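Local coordinates for alpha-l-arabinofuranosidase domain protein (Thermotoga maritima, PDB 4ATW) that probably releases terminal alpha-L-arabinofuranosyl residues by hydrolysis from arabinose-containing saccharides, as a thermostable alpha-L-arabinofuranosidase, at residues A[282-287]-A[295-300]. Sequence-based numbering, arbitrary orientation.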
loop_
_atom_site.group_PDB
_atom_site.type_symbol
_atom_site.label_atom_id
_atom_site.label_comp_id
_atom_site.label_asym_id
_atom_site.label_seq_id
_atom_site.Cartn_x
_atom_site.Cartn_y
_atom_site.Cartn_z
ATOM N N TRP A 282 2.856 -3.155 -3.674
ATOM C CA TRP A 282 1.965 -3.683 -4.702
ATOM C C TRP A 282 1.119 -2.833 -5.653
ATOM O O TRP A 282 0.123 -2.248 -5.262
ATOM C CB TRP A 282 0.780 -4.389 -4.052
ATOM C CG TRP A 282 -0.199 -3.459 -3.383
ATOM C CD1 TRP A 282 -0.148 -3.000 -2.099
ATOM C CD2 TRP A 282 -1.380 -2.904 -3.968
ATOM N NE1 TRP A 282 -1.236 -2.199 -1.841
ATOM C CE2 TRP A 282 -2.010 -2.117 -2.971
ATOM C CE3 TRP A 282 -1.977 -2.994 -5.245
ATOM C CZ2 TRP A 282 -3.223 -1.416 -3.207
ATOM C CZ3 TRP A 282 -3.202 -2.297 -5.487
ATOM C CH2 TRP A 282 -3.800 -1.523 -4.466
ATOM N N ASN A 283 1.505 -2.791 -6.910
ATOM C CA ASN A 283 0.744 -2.039 -7.876
ATOM C C ASN A 283 0.830 -2.680 -9.244
ATOM O O ASN A 283 1.283 -3.826 -9.403
ATOM C CB ASN A 283 1.585 -0.780 -7.876
ATOM C CG ASN A 283 0.896 0.395 -8.547
ATOM O OD1 ASN A 283 0.036 0.225 -9.404
ATOM N ND2 ASN A 283 1.295 1.609 -8.156
ATOM N N VAL A 284 0.385 -1.942 -10.243
ATOM C CA VAL A 284 0.457 -2.426 -11.609
ATOM C C VAL A 284 1.774 -1.889 -12.077
ATOM O O VAL A 284 2.141 -0.786 -11.723
ATOM C CB VAL A 284 -0.645 -1.822 -12.452
ATOM C CG1 VAL A 284 -0.293 -1.925 -13.900
ATOM C CG2 VAL A 284 -1.966 -2.511 -12.122
ATOM N N TRP A 285 2.492 -2.672 -12.849
ATOM C CA TRP A 285 3.763 -2.219 -13.347
ATOM C C TRP A 285 4.236 -3.153 -14.440
ATOM O O TRP A 285 4.674 -4.277 -14.167
ATOM C CB TRP A 285 4.763 -2.183 -12.204
ATOM C CG TRP A 285 6.171 -1.904 -12.630
ATOM C CD1 TRP A 285 6.574 -1.356 -13.808
ATOM C CD2 TRP A 285 7.362 -2.152 -11.870
ATOM N NE1 TRP A 285 7.941 -1.246 -13.834
ATOM C CE2 TRP A 285 8.453 -1.725 -12.657
ATOM C CE3 TRP A 285 7.611 -2.691 -10.605
ATOM C CZ2 TRP A 285 9.768 -1.818 -12.224
ATOM C CZ3 TRP A 285 8.916 -2.782 -10.187
ATOM C CH2 TRP A 285 9.981 -2.344 -10.996
ATOM N N TYR A 286 4.140 -2.710 -15.686
ATOM C CA TYR A 286 4.585 -3.573 -16.762
ATOM C C TYR A 286 5.177 -2.751 -17.900
ATOM O O TYR A 286 6.064 -3.215 -18.613
ATOM C CB TYR A 286 3.444 -4.513 -17.169
ATOM C CG TYR A 286 2.277 -3.829 -17.823
ATOM C CD1 TYR A 286 1.430 -2.997 -17.097
ATOM C CD2 TYR A 286 2.035 -3.996 -19.187
ATOM C CE1 TYR A 286 0.361 -2.339 -17.715
ATOM C CE2 TYR A 286 0.971 -3.344 -19.822
ATOM C CZ TYR A 286 0.137 -2.522 -19.080
ATOM O OH TYR A 286 -0.935 -1.932 -19.708
ATOM N N ARG A 287 4.716 -1.512 -18.023
ATOM C CA ARG A 287 5.151 -0.645 -19.099
ATOM C C ARG A 287 6.552 -0.061 -19.081
ATOM O O ARG A 287 7.319 -0.234 -20.011
ATOM C CB ARG A 287 4.118 0.482 -19.237
ATOM C CG ARG A 287 2.758 0.011 -19.740
ATOM C CD ARG A 287 1.708 1.105 -19.693
ATOM N NE ARG A 287 1.042 1.121 -18.410
ATOM C CZ ARG A 287 -0.264 0.967 -18.256
ATOM N NH1 ARG A 287 -1.054 0.796 -19.300
ATOM N NH2 ARG A 287 -0.780 0.948 -17.042
ATOM N N GLU A 295 5.200 5.107 -14.650
ATOM C CA GLU A 295 4.154 4.318 -15.263
ATOM C C GLU A 295 2.877 5.142 -15.495
ATOM O O GLU A 295 2.352 5.751 -14.562
ATOM C CB GLU A 295 3.853 3.143 -14.347
ATOM C CG GLU A 295 3.012 2.037 -14.963
ATOM C CD GLU A 295 3.840 0.988 -15.713
ATOM O OE1 GLU A 295 5.075 1.038 -15.577
ATOM O OE2 GLU A 295 3.264 0.117 -16.418
ATOM N N PRO A 296 2.364 5.174 -16.754
ATOM C CA PRO A 296 1.158 5.908 -17.135
ATOM C C PRO A 296 -0.076 5.081 -16.843
ATOM O O PRO A 296 -0.581 4.380 -17.700
ATOM C CB PRO A 296 1.369 6.122 -18.624
ATOM C CG PRO A 296 1.972 4.826 -19.037
ATOM C CD PRO A 296 3.015 4.617 -17.961
ATOM N N TYR A 297 -0.573 5.178 -15.629
ATOM C CA TYR A 297 -1.735 4.392 -15.231
ATOM C C TYR A 297 -3.025 4.871 -15.862
ATOM O O TYR A 297 -3.263 6.075 -15.962
ATOM C CB TYR A 297 -1.862 4.393 -13.691
ATOM C CG TYR A 297 -0.678 3.754 -12.973
ATOM C CD1 TYR A 297 -0.460 2.380 -13.046
ATOM C CD2 TYR A 297 0.233 4.520 -12.258
ATOM C CE1 TYR A 297 0.636 1.782 -12.422
ATOM C CE2 TYR A 297 1.328 3.935 -11.642
ATOM C CZ TYR A 297 1.524 2.565 -11.721
ATOM O OH TYR A 297 2.588 1.978 -11.068
ATOM N N ASP A 298 -3.845 3.920 -16.304
ATOM C CA ASP A 298 -5.132 4.240 -16.892
ATOM C C ASP A 298 -6.253 3.572 -16.079
ATOM O O ASP A 298 -5.976 2.821 -15.133
ATOM C CB ASP A 298 -5.175 3.807 -18.357
ATOM C CG ASP A 298 -4.873 2.346 -18.547
ATOM O OD1 ASP A 298 -5.464 1.521 -17.829
ATOM O OD2 ASP A 298 -4.057 2.018 -19.430
ATOM N N LEU A 299 -7.510 3.850 -16.435
ATOM C CA LEU A 299 -8.674 3.299 -15.721
ATOM C C LEU A 299 -8.614 1.789 -15.472
ATOM O O LEU A 299 -9.035 1.316 -14.419
ATOM C CB LEU A 299 -9.965 3.630 -16.472
ATOM C CG LEU A 299 -11.243 3.119 -15.803
ATOM C CD1 LEU A 299 -11.477 3.793 -14.478
ATOM C CD2 LEU A 299 -12.397 3.381 -16.730
ATOM N N LYS A 300 -8.116 1.042 -16.456
ATOM C CA LYS A 300 -7.960 -0.399 -16.343
ATOM C C LYS A 300 -7.243 -0.679 -15.030
ATOM O O LYS A 300 -7.754 -1.417 -14.186
ATOM C CB LYS A 300 -7.102 -0.912 -17.491
ATOM C CG LYS A 300 -6.708 -2.371 -17.402
ATOM C CD LYS A 300 -5.799 -2.788 -18.586
ATOM C CE LYS A 300 -4.288 -2.609 -18.314
ATOM N NZ LYS A 300 -3.786 -1.212 -18.242
#
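Three donors converge on one carboxylate oxygen, Glu295 OE2. Arg287 N lies 2.7 Å from Glu295 OE2, on its syn lone pair, whereas Tyr286 N, with an almost straight N-H...O angle of 172°, comes from above the carboxylate plane. Arg287 NE, 3.1 Å from Glu295 OE2, adds a salt bridge, also from above that plane. The bend of Glu295 at chi2 turns its carboxylate toward this backbone, and Glu295 OE1 accepts from Val288 N. At the guanidinium tip, Arg287 NH1 bridges to Asp298 OD2 at 3.2 Å and NH2 to Asp301. Asp298 also takes a weak salt bridge from Lys300 NZ through OD1, which probably eases the closeness of the two cations. The guanidinium itself is sandwiched, with Tyr286 CE1 over one face and Pro296 O over the other. An alanine here would remove the bridges to Glu295, Asp298 and Asp301 and the group between Tyr286 and Pro296 O, and would probably loosen the link between the two segments. These bonds join the loop that leaves strand 276-284, seventh of the eight parallel strands of the (beta/alpha)8 barrel, as in family 51 arabinofuranosidases, to the residues leading into helix 299-313, where Asp298 is the N-cap. Deeper in, Tyr297 OH donates to Val284 O at 2.9 Å, nearly along the C=O axis (170°). Asn283 and Tyr297 meet tip to tip, amide and ring planes 14° apart. Val284 CB lies 3.8 Å from Tyr297 CE1, while Glu295 CG covers one face of the same ring, offset toward its rim. Farther out, Pro296 CG rests 3.8 Å from Arg287 CD.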